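Local structure of glutathione S-transferase-like protein (Methylobacillus flagellatus, 4GLT) at residues 41-46 with 212-217; 74-79 with 89-94; 113-118 with 167-172; 130-135 with 142-147. The protein binds glutathione and probably works as a dimeric glutathione transferase. All coordinates share one frame; numbering follows the deposited sequence.

Interaction 1 of 4, residues 41-46 with 212-217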
# COMPACT_ATOMS: atom_id res chain seq x y z
N ALA A 41 -7.71 14.61 7.16
CA ALA A 41 -7.27 15.97 7.48
C ALA A 41 -8.39 16.77 8.13
O ALA A 41 -8.17 17.49 9.11
CB ALA A 41 -6.76 16.68 6.23
N ALA A 42 -9.59 16.65 7.58
CA ALA A 42 -10.75 17.36 8.09
C ALA A 42 -11.16 16.81 9.45
O ALA A 42 -11.45 17.56 10.37
CB ALA A 42 -11.90 17.27 7.11
N GLU A 43 -11.19 15.49 9.58
CA GLU A 43 -11.57 14.89 10.83
C GLU A 43 -10.61 15.25 11.95
O GLU A 43 -11.02 15.47 13.06
CB GLU A 43 -11.69 13.38 10.68
CG GLU A 43 -12.76 12.96 9.70
CD GLU A 43 -14.16 13.24 10.19
OE1 GLU A 43 -14.38 13.15 11.41
OE2 GLU A 43 -15.04 13.53 9.36
N LYS A 44 -9.33 15.32 11.65
CA LYS A 44 -8.38 15.72 12.67
C LYS A 44 -8.48 17.21 12.94
O LYS A 44 -7.95 17.70 13.91
CB LYS A 44 -6.95 15.32 12.30
CG LYS A 44 -6.68 13.84 12.41
CD LYS A 44 -7.30 13.25 13.66
CE LYS A 44 -6.50 13.53 14.90
NZ LYS A 44 -5.98 12.31 15.52
N ARG A 45 -9.16 17.93 12.05
CA ARG A 45 -9.22 19.37 12.18
C ARG A 45 -7.86 19.96 11.99
O ARG A 45 -7.43 20.81 12.76
CB ARG A 45 -9.70 19.77 13.57
CG ARG A 45 -10.84 18.94 14.12
CD ARG A 45 -12.17 19.50 13.69
NE ARG A 45 -13.21 19.14 14.65
CZ ARG A 45 -13.92 18.02 14.60
NH1 ARG A 45 -13.71 17.14 13.64
NH2 ARG A 45 -14.84 17.78 15.52
N ILE A 46 -7.15 19.48 10.99
CA ILE A 46 -5.85 20.01 10.67
C ILE A 46 -5.94 20.90 9.44
O ILE A 46 -6.51 20.51 8.43
CB ILE A 46 -4.86 18.87 10.40
CG1 ILE A 46 -4.65 18.06 11.68
CG2 ILE A 46 -3.55 19.42 9.89
CD1 ILE A 46 -3.94 16.75 11.50
N MET A 212 -21.98 9.80 4.02
CA MET A 212 -22.45 10.92 3.21
C MET A 212 -22.95 12.09 4.06
O MET A 212 -23.16 13.19 3.54
CB MET A 212 -23.58 10.46 2.28
CG MET A 212 -23.09 9.83 1.00
SD MET A 212 -22.01 10.98 0.14
CE MET A 212 -22.24 10.45 -1.56
N LYS A 213 -23.15 11.85 5.35
CA LYS A 213 -23.67 12.88 6.25
C LYS A 213 -22.56 13.70 6.91
O LYS A 213 -22.84 14.61 7.70
CB LYS A 213 -24.59 12.27 7.31
CG LYS A 213 -25.91 11.74 6.77
CD LYS A 213 -26.65 10.94 7.83
CE LYS A 213 -27.87 10.24 7.25
NZ LYS A 213 -28.86 11.20 6.69
N ARG A 214 -21.32 13.43 6.55
CA ARG A 214 -20.20 14.17 7.10
C ARG A 214 -19.64 15.15 6.07
O ARG A 214 -19.37 14.78 4.94
CB ARG A 214 -19.09 13.23 7.54
CG ARG A 214 -19.51 12.23 8.58
CD ARG A 214 -18.30 11.59 9.21
NE ARG A 214 -18.66 10.88 10.43
CZ ARG A 214 -18.16 11.13 11.62
NH1 ARG A 214 -17.25 12.06 11.78
NH2 ARG A 214 -18.56 10.43 12.66
N ALA A 215 -19.48 16.40 6.47
CA ALA A 215 -18.91 17.39 5.58
C ALA A 215 -17.57 16.89 5.07
O ALA A 215 -17.30 16.89 3.87
CB ALA A 215 -18.76 18.72 6.30
N SER A 216 -16.72 16.44 6.00
CA SER A 216 -15.42 15.90 5.61
C SER A 216 -15.61 15.03 4.39
O SER A 216 -15.02 15.26 3.34
CB SER A 216 -14.83 15.06 6.74
OG SER A 216 -15.76 14.10 7.19
N PHE A 217 -16.46 14.01 4.54
CA PHE A 217 -16.70 13.08 3.45
C PHE A 217 -17.38 13.73 2.25
O PHE A 217 -16.82 13.74 1.16
CB PHE A 217 -17.50 11.86 3.93
CG PHE A 217 -17.60 10.79 2.90
CD1 PHE A 217 -16.45 10.18 2.42
CD2 PHE A 217 -18.83 10.40 2.40
CE1 PHE A 217 -16.53 9.19 1.45
CE2 PHE A 217 -18.91 9.41 1.43
CZ PHE A 217 -17.76 8.81 0.96
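Glu-43 OE1 and Arg-214 NH1 form a salt bridge at 3.1 Å. The two side chains cross at about a right angle, and their carboxylate and guanidinium planes stand 60° apart, so one oxygen meets one nitrogen and the two groups do not pair flat. The other carboxylate oxygen, OE2, accepts a hydrogen bond from Ser-216 OG, although the modelled length is too short to be taken at face value. Both oxygens of Glu-43 thus have a partner, which probably limits the rotation of the carboxylate. The bend about its CB-CG bond (chi2 -70°) carries the acid across to the start of helix 215-218, where Arg-214 is the N-cap residue. This is a contact between the two domains of the GST fold: helix 32-44 belongs to the thioredoxin-like N-terminal domain, the short helix to the all-helical C-terminal one. Beside the polar pair, Ala-42 CB rests on Ser-216 CB at 3.7 Å. Helix 32-44 finishes just beyond, in a Schellman motif at Arg-45, with Ile-46 N bonded back to Ala-41 O at 2.9 Å. Arg-214 also makes a cation-pi contact with Phe-174, and Phe-217 O accepts a hydrogen bond from Arg-35 NH2, a further tie between the domains.

Interaction 2 of 4, residues 74-79 with 89-94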
# COMPACT_ATOMS: atom_id res chain seq x y z
N LEU A 74 2.07 14.35 0.86
CA LEU A 74 2.07 15.44 1.84
C LEU A 74 3.46 16.04 1.94
O LEU A 74 4.40 15.38 2.39
CB LEU A 74 1.60 14.96 3.22
CG LEU A 74 1.26 16.04 4.26
CD1 LEU A 74 -0.20 16.49 4.15
CD2 LEU A 74 1.54 15.55 5.66
N ILE A 75 3.59 17.28 1.48
CA ILE A 75 4.83 18.05 1.61
C ILE A 75 4.78 18.92 2.86
O ILE A 75 4.01 19.87 2.92
CB ILE A 75 5.04 18.97 0.40
CG1 ILE A 75 4.97 18.15 -0.89
CG2 ILE A 75 6.36 19.72 0.53
CD1 ILE A 75 4.72 18.98 -2.13
N LEU A 76 5.62 18.59 3.85
CA LEU A 76 5.69 19.33 5.12
C LEU A 76 6.57 20.58 5.00
O LEU A 76 7.36 20.70 4.06
CB LEU A 76 6.23 18.41 6.22
CG LEU A 76 5.48 17.07 6.43
CD1 LEU A 76 6.26 16.16 7.36
CD2 LEU A 76 4.07 17.28 6.97
N PRO A 77 6.44 21.52 5.95
CA PRO A 77 7.19 22.79 5.93
C PRO A 77 8.72 22.62 5.81
O PRO A 77 9.40 23.57 5.40
CB PRO A 77 6.83 23.44 7.27
CG PRO A 77 5.51 22.86 7.63
CD PRO A 77 5.47 21.47 7.06
N ASP A 78 9.24 21.45 6.17
CA ASP A 78 10.66 21.15 5.97
C ASP A 78 10.96 21.00 4.48
O ASP A 78 12.11 21.07 4.05
CB ASP A 78 11.06 19.83 6.65
CG ASP A 78 10.24 19.53 7.88
OD1 ASP A 78 9.83 20.47 8.59
OD2 ASP A 78 10.02 18.32 8.15
N GLY A 79 9.91 20.78 3.70
CA GLY A 79 10.07 20.46 2.30
C GLY A 79 10.26 18.97 2.13
O GLY A 79 10.63 18.50 1.05
N VAL A 89 -1.66 9.18 6.39
CA VAL A 89 -2.75 9.05 7.35
C VAL A 89 -2.32 8.64 8.77
O VAL A 89 -3.03 8.91 9.74
CB VAL A 89 -3.78 8.02 6.82
CG1 VAL A 89 -4.44 7.27 7.96
CG2 VAL A 89 -4.81 8.71 5.94
N GLU A 90 -1.18 7.97 8.91
CA GLU A 90 -0.72 7.66 10.27
C GLU A 90 -0.08 8.91 10.85
O GLU A 90 -0.31 9.28 11.99
CB GLU A 90 0.24 6.47 10.30
CG GLU A 90 0.56 6.01 11.71
CD GLU A 90 1.17 4.62 11.77
OE1 GLU A 90 1.89 4.24 10.82
OE2 GLU A 90 0.95 3.92 12.78
N TYR A 91 0.72 9.57 10.02
CA TYR A 91 1.30 10.85 10.39
C TYR A 91 0.27 11.87 10.91
O TYR A 91 0.49 12.49 11.94
CB TYR A 91 2.04 11.42 9.19
CG TYR A 91 2.58 12.80 9.43
CD1 TYR A 91 3.77 12.98 10.13
CD2 TYR A 91 1.91 13.92 8.97
CE1 TYR A 91 4.28 14.24 10.35
CE2 TYR A 91 2.42 15.18 9.18
CZ TYR A 91 3.60 15.34 9.88
OH TYR A 91 4.10 16.59 10.10
N LEU A 92 -0.83 12.04 10.19
CA LEU A 92 -1.82 13.07 10.54
C LEU A 92 -2.64 12.72 11.79
O LEU A 92 -2.97 13.60 12.58
CB LEU A 92 -2.75 13.35 9.37
CG LEU A 92 -2.15 13.99 8.11
CD1 LEU A 92 -3.08 13.81 6.92
CD2 LEU A 92 -1.86 15.46 8.34
N ASP A 93 -2.96 11.45 11.98
CA ASP A 93 -3.77 11.06 13.14
C ASP A 93 -3.02 11.37 14.43
O ASP A 93 -3.63 11.45 15.49
CB ASP A 93 -4.16 9.59 13.09
CG ASP A 93 -5.03 9.16 14.27
OD1 ASP A 93 -5.83 9.99 14.77
OD2 ASP A 93 -4.91 8.00 14.70
N HIS A 94 -1.72 11.58 14.33
CA HIS A 94 -0.89 11.83 15.51
C HIS A 94 -0.66 13.32 15.73
O HIS A 94 -0.06 13.72 16.72
CB HIS A 94 0.46 11.12 15.36
CG HIS A 94 1.33 11.22 16.57
ND1 HIS A 94 2.25 12.24 16.74
CD2 HIS A 94 1.44 10.42 17.66
CE1 HIS A 94 2.88 12.07 17.89
NE2 HIS A 94 2.41 10.98 18.47
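Tyr-91 reaches out from helix 85-93 to lie against Leu-74 and Leu-76. From CB the chain turns so that CG is anti to the backbone N (chi1 175°), which sends the ring out from the helix toward the end of strand 73-75. Along the ring, CD2 is the first atom to meet the other segment, 3.7 Å from Leu-74 CD2. Next comes CE2, which touches two leucines at once: Leu-74 CD2 lies 3.6 Å from Tyr-91 CE2, and Leu-76 CD2 lies 3.5 Å from the same carbon. Beyond it, Tyr-91 CZ lies 3.5 Å from Leu-76 CD2. At the far end the phenol oxygen sits by both methyls of Leu-76, with Tyr-91 OH 3.2 Å from CD2 and 3.5 Å from CD1 of that residue, a close fit. Leu-76 and Tyr-91 approach from opposite directions, whereas Leu-74 crosses the tyrosine at about a right angle. In the thioredoxin-like domain, strands 73-75 and 81-82 form an antiparallel pair, joined through the type I turn Leu-76 to Gly-79, and helix 85-93 then packs back on the sheet. Replacing Tyr-91 by an alanine would probably open a gap beside Leu-74 CD2 and leave both methyls of Leu-76 without the ring and oxygen they pack on. The next residue, Leu-92, adds a looser contact, its CD2 4.3 Å from Leu-74 CD2. Tyr-91 also has a cation-pi partner in Arg-95, and His-106 of the second subunit packs on it.

Interaction 3 of 4, residues 113-118 with 167-172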
# COMPACT_ATOMS: atom_id res chain seq x y z
N ARG A 113 -6.27 -1.31 10.43
CA ARG A 113 -5.42 -1.33 9.24
C ARG A 113 -5.77 -2.48 8.28
O ARG A 113 -5.53 -2.38 7.08
CB ARG A 113 -3.94 -1.35 9.66
CG ARG A 113 -3.66 -0.45 10.85
CD ARG A 113 -2.83 0.78 10.49
NE ARG A 113 -3.11 1.34 9.17
CZ ARG A 113 -2.43 2.35 8.63
NH1 ARG A 113 -1.44 2.92 9.31
NH2 ARG A 113 -2.73 2.81 7.43
N ARG A 114 -6.37 -3.55 8.80
CA ARG A 114 -6.81 -4.66 7.96
C ARG A 114 -8.00 -4.26 7.08
O ARG A 114 -7.96 -4.40 5.83
CB ARG A 114 -7.13 -5.89 8.81
CG ARG A 114 -7.11 -7.20 8.05
CD ARG A 114 -8.48 -7.86 8.05
NE ARG A 114 -9.33 -7.39 6.97
CZ ARG A 114 -10.59 -6.99 7.12
NH1 ARG A 114 -11.15 -7.00 8.32
NH2 ARG A 114 -11.27 -6.58 6.07
N TRP A 115 -9.04 -3.73 7.72
CA TRP A 115 -10.15 -3.11 6.98
C TRP A 115 -9.62 -2.21 5.87
O TRP A 115 -9.99 -2.36 4.70
CB TRP A 115 -11.02 -2.26 7.90
CG TRP A 115 -12.14 -2.99 8.57
CD1 TRP A 115 -12.13 -3.50 9.83
CD2 TRP A 115 -13.45 -3.26 8.04
NE1 TRP A 115 -13.35 -4.08 10.12
CE2 TRP A 115 -14.18 -3.94 9.04
CE3 TRP A 115 -14.07 -2.98 6.82
CZ2 TRP A 115 -15.50 -4.35 8.86
CZ3 TRP A 115 -15.38 -3.40 6.64
CH2 TRP A 115 -16.08 -4.07 7.65
N GLU A 116 -8.75 -1.27 6.25
CA GLU A 116 -8.20 -0.27 5.30
C GLU A 116 -7.49 -0.89 4.10
O GLU A 116 -7.55 -0.36 2.98
CB GLU A 116 -7.23 0.68 6.02
CG GLU A 116 -6.60 1.73 5.11
CD GLU A 116 -5.31 2.32 5.67
OE1 GLU A 116 -4.77 1.75 6.64
OE2 GLU A 116 -4.82 3.35 5.14
N ALA A 117 -6.75 -1.98 4.34
CA ALA A 117 -6.06 -2.71 3.28
C ALA A 117 -7.07 -3.39 2.37
O ALA A 117 -6.89 -3.43 1.15
CB ALA A 117 -5.09 -3.73 3.88
N LEU A 118 -8.16 -3.88 2.95
CA LEU A 118 -9.20 -4.51 2.16
C LEU A 118 -9.81 -3.47 1.23
O LEU A 118 -9.95 -3.69 0.03
CB LEU A 118 -10.29 -5.13 3.04
CG LEU A 118 -11.39 -5.84 2.26
CD1 LEU A 118 -10.79 -6.77 1.23
CD2 LEU A 118 -12.31 -6.60 3.22
N LYS A 167 -22.42 -0.71 13.89
CA LYS A 167 -22.57 0.68 13.48
C LYS A 167 -21.42 1.14 12.57
O LYS A 167 -21.65 1.73 11.52
CB LYS A 167 -22.68 1.59 14.70
CG LYS A 167 -23.78 1.21 15.69
CD LYS A 167 -25.13 1.01 15.01
CE LYS A 167 -26.28 1.14 15.99
NZ LYS A 167 -26.32 0.04 16.99
N TRP A 168 -20.20 0.80 12.96
CA TRP A 168 -18.97 1.21 12.29
C TRP A 168 -18.09 -0.01 12.17
O TRP A 168 -18.39 -1.04 12.76
CB TRP A 168 -18.22 2.30 13.06
CG TRP A 168 -18.88 3.64 13.14
CD1 TRP A 168 -19.34 4.25 14.26
CD2 TRP A 168 -19.14 4.54 12.06
NE1 TRP A 168 -19.87 5.47 13.95
CE2 TRP A 168 -19.76 5.67 12.60
CE3 TRP A 168 -18.91 4.50 10.69
CZ2 TRP A 168 -20.15 6.75 11.83
CZ3 TRP A 168 -19.30 5.56 9.92
CH2 TRP A 168 -19.91 6.68 10.49
N CYS A 169 -17.02 0.07 11.38
CA CYS A 169 -16.19 -1.10 11.11
C CYS A 169 -15.53 -1.73 12.33
O CYS A 169 -15.57 -2.93 12.50
CB CYS A 169 -15.09 -0.74 10.12
SG CYS A 169 -15.66 -0.32 8.47
N VAL A 170 -14.94 -0.92 13.20
CA VAL A 170 -14.23 -1.48 14.34
C VAL A 170 -14.69 -0.89 15.66
O VAL A 170 -14.94 0.31 15.77
CB VAL A 170 -12.71 -1.25 14.22
CG1 VAL A 170 -11.99 -1.77 15.47
CG2 VAL A 170 -12.15 -1.90 12.96
N ASN A 171 -14.83 -1.76 16.65
CA ASN A 171 -15.00 -1.33 18.03
C ASN A 171 -16.15 -0.38 18.30
O ASN A 171 -16.35 0.07 19.43
CB ASN A 171 -13.68 -0.79 18.59
CG ASN A 171 -12.87 -1.87 19.27
OD1 ASN A 171 -11.65 -1.80 19.35
ND2 ASN A 171 -13.57 -2.90 19.77
N GLU A 172 -16.92 -0.15 17.25
CA GLU A 172 -18.04 0.77 17.23
C GLU A 172 -17.67 2.24 17.27
O GLU A 172 -18.43 3.05 17.79
CB GLU A 172 -19.00 0.44 18.36
CG GLU A 172 -20.43 0.30 17.87
CD GLU A 172 -20.67 -1.03 17.19
OE1 GLU A 172 -20.06 -2.02 17.62
OE2 GLU A 172 -21.46 -1.08 16.23
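Cys-169 lies over one face of the Trp-115 indole and meets both of its rings. The sulfur-aromatic contact is with the six-membered ring: Cys-169 SG stands 3.5 Å from its centroid, only 12° off the ring normal. A CH-pi contact serves the other ring, Cys-169 CB lying 3.6 Å from the five-membered centroid and 16° off the normal. With SG anti to the carbonyl carbon (chi1 -66°), the CB-SG bond runs along the indole, one atom above each ring. Apolar packing comes from Val-170, whose CG2 reaches Trp-115 CD1 at 3.5 Å, with the two side chains running alongside each other in opposite senses. On the opposite face of the indole, Arg-114 NH1 sits 3.9 Å above the plane, offset toward the rim. A leucine in place of Trp-115 would probably cost Cys-169 its aromatic partner and leave Val-170 CG2 without the ring carbon CD1 it packs on. The backbone of Cys-169 is held by a hydrogen bond from its N to Asp-178 OD1 in the first turn of helix 176-191. The contact therefore pins the connection between helices 142-162 and 176-191 to the side of helix 106-133, in the helical domain typical of GSTs, with Met-159 and Asp-162 of helix 142-162 also touching the indole.

Interaction 4 of 4, residues 130-135 with 142-147. With GSH (glutathione), chain F.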
# COMPACT_ATOMS: atom_id res chain seq x y z
N VAL A 130 -10.49 -0.12 -14.49
CA VAL A 130 -10.71 1.15 -15.18
C VAL A 130 -9.60 1.49 -16.16
O VAL A 130 -9.85 1.78 -17.33
CB VAL A 130 -10.84 2.32 -14.19
CG1 VAL A 130 -10.83 3.65 -14.95
CG2 VAL A 130 -12.11 2.18 -13.36
N MET A 131 -8.36 1.46 -15.70
CA MET A 131 -7.24 1.75 -16.59
C MET A 131 -7.14 0.72 -17.71
O MET A 131 -6.75 1.05 -18.84
CB MET A 131 -5.92 1.85 -15.81
CG MET A 131 -5.92 2.95 -14.75
SD MET A 131 -6.40 4.58 -15.37
CE MET A 131 -6.94 5.35 -13.84
N GLU A 132 -7.49 -0.52 -17.40
CA GLU A 132 -7.41 -1.58 -18.41
C GLU A 132 -8.28 -1.20 -19.60
O GLU A 132 -7.91 -1.45 -20.75
CB GLU A 132 -7.85 -2.93 -17.83
CG GLU A 132 -7.90 -4.07 -18.85
CD GLU A 132 -6.53 -4.42 -19.43
OE1 GLU A 132 -5.51 -3.84 -19.00
OE2 GLU A 132 -6.48 -5.29 -20.32
N GLY A 133 -9.42 -0.59 -19.31
CA GLY A 133 -10.35 -0.19 -20.34
C GLY A 133 -9.86 0.99 -21.14
O GLY A 133 -10.38 1.29 -22.22
N ARG A 134 -8.85 1.68 -20.62
CA ARG A 134 -8.33 2.87 -21.26
C ARG A 134 -7.15 2.58 -22.17
O ARG A 134 -6.59 3.50 -22.78
CB ARG A 134 -7.89 3.90 -20.23
CG ARG A 134 -9.01 4.59 -19.48
CD ARG A 134 -8.53 5.96 -19.06
NE ARG A 134 -9.52 6.69 -18.27
CZ ARG A 134 -9.26 7.21 -17.08
NH1 ARG A 134 -8.04 7.09 -16.55
NH2 ARG A 134 -10.21 7.86 -16.42
N ARG A 135 -6.76 1.32 -22.26
CA ARG A 135 -5.63 0.94 -23.09
C ARG A 135 -5.99 1.14 -24.57
O ARG A 135 -7.17 1.18 -24.91
CB ARG A 135 -5.21 -0.50 -22.78
CG ARG A 135 -4.82 -0.68 -21.31
CD ARG A 135 -4.45 -2.12 -20.98
NE ARG A 135 -3.59 -2.70 -22.00
CZ ARG A 135 -2.26 -2.71 -21.95
NH1 ARG A 135 -1.62 -2.19 -20.91
NH2 ARG A 135 -1.57 -3.25 -22.95
N SER A 142 -10.02 -8.39 -21.84
CA SER A 142 -11.24 -8.60 -21.06
C SER A 142 -11.06 -9.49 -19.81
O SER A 142 -11.84 -9.40 -18.86
CB SER A 142 -12.32 -9.20 -21.98
OG SER A 142 -13.43 -9.68 -21.23
N ALA A 143 -10.05 -10.35 -19.83
CA ALA A 143 -9.80 -11.29 -18.74
C ALA A 143 -9.30 -10.57 -17.50
O ALA A 143 -9.70 -10.87 -16.37
CB ALA A 143 -8.79 -12.35 -19.17
N VAL A 144 -8.41 -9.61 -17.74
CA VAL A 144 -7.83 -8.78 -16.70
C VAL A 144 -8.93 -8.01 -15.99
O VAL A 144 -8.97 -7.96 -14.76
CB VAL A 144 -6.83 -7.79 -17.33
CG1 VAL A 144 -6.44 -6.72 -16.33
CG2 VAL A 144 -5.62 -8.54 -17.85
N ILE A 145 -9.82 -7.42 -16.77
CA ILE A 145 -10.96 -6.71 -16.22
C ILE A 145 -11.81 -7.64 -15.36
O ILE A 145 -12.20 -7.31 -14.23
CB ILE A 145 -11.81 -6.11 -17.35
CG1 ILE A 145 -10.97 -5.12 -18.16
CG2 ILE A 145 -13.06 -5.44 -16.79
CD1 ILE A 145 -11.68 -4.57 -19.38
N GLU A 146 -12.10 -8.82 -15.90
CA GLU A 146 -12.91 -9.81 -15.20
C GLU A 146 -12.31 -10.17 -13.84
O GLU A 146 -12.98 -10.11 -12.81
CB GLU A 146 -13.04 -11.07 -16.07
CG GLU A 146 -14.37 -11.79 -15.93
CD GLU A 146 -14.80 -11.96 -14.48
OE1 GLU A 146 -14.85 -10.95 -13.75
OE2 GLU A 146 -15.09 -13.11 -14.08
N LYS A 147 -11.04 -10.53 -13.85
CA LYS A 147 -10.35 -10.91 -12.64
C LYS A 147 -10.39 -9.81 -11.58
O LYS A 147 -10.66 -10.07 -10.42
CB LYS A 147 -8.91 -11.23 -12.99
CG LYS A 147 -8.15 -11.96 -11.94
CD LYS A 147 -6.71 -12.00 -12.32
CE LYS A 147 -5.83 -12.56 -11.23
NZ LYS A 147 -4.43 -12.14 -11.48
N1 GSH F . 0.23 -5.28 -1.91
CA1 GSH F . 0.06 -6.59 -1.24
C1 GSH F . 1.13 -6.80 -0.20
O11 GSH F . 1.03 -7.84 0.49
O12 GSH F . 2.05 -5.96 -0.04
CB1 GSH F . -0.05 -7.78 -2.22
CG1 GSH F . 1.12 -7.95 -3.19
CD1 GSH F . 0.73 -8.84 -4.37
OE1 GSH F . -0.01 -8.42 -5.24
N2 GSH F . 1.24 -10.07 -4.42
CA2 GSH F . 1.09 -10.90 -5.61
C2 GSH F . -0.24 -11.60 -5.70
O2 GSH F . -0.62 -12.33 -4.79
CB2 GSH F . 2.22 -11.93 -5.69
SG2 GSH F . 3.83 -11.12 -5.95
N3 GSH F . -0.98 -11.36 -6.80
CA3 GSH F . -2.17 -12.15 -7.09
C3 GSH F . -3.28 -11.40 -7.80
O31 GSH F . -3.24 -10.15 -7.88
O32 GSH F . -4.22 -12.06 -8.30
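Glu-132 packs on Val-144 and Ile-145 where helices 106-133 and 142-162, an antiparallel helical hairpin of the GST C-terminal domain, come together at their loop end. Just before it, Met-131 touches a glutathione other than the one reached by Lys-147. Glu-132 itself carries the contact. Its CG is anti to the backbone N (chi1 176°) and the chain then bends (chi2 64°), so the methylene lies across Ile-145 while the carboxylate lies by Val-144. Glu-132 CG presses on Ile-145 CG1 at 3.3 Å, a tight fit, and Glu-132 CD lies 3.9 Å from Val-144 CG1. The polar end is satisfied outside this apolar contact: OE2 accepts a hydrogen bond from Asp-141 N and makes a salt bridge with Arg-135 NH2 of the second subunit. Arg-135 returns the same bridge to Glu-132 of that subunit, so the hairpin end is also part of the dimer interface. Arg-135 NE, in addition, donates to Met-139 O in the loop. On the second helix, Lys-147 points to a different partner, its chain extended beyond CG toward a glutathione that is also hydrogen-bonded to Ser-85, Ile-71 and Lys-70 of the second subunit and to Lys-151 of this chain. The bond it makes there is weak, Lys-147 NZ standing 3.2 Å from O32 of the glycine carboxylate of glutathione.

Along the chain, interactions 2, 3 and 4 all fall between the two segments of interaction 1, which brings helix 32-44 of the thioredoxin-like domain to helix 215-218 near the C-terminus. Interaction 2 lies wholly in the first domain, about 17 Å from interaction 1 between centres, and the two touch through a Lys-44 to Asp-93 salt bridge. Interaction 1 also touches interaction 3, through Arg-214 and Trp-168. Interactions 3 and 4 share helix 106-133 at centres about 28 Å apart, interaction 4 at its C-terminal end and within the span of interaction 3. Interactions 2, 3 and 4 lie near the dimer interface, whereas interaction 1 joins the two domains without touching the other subunit.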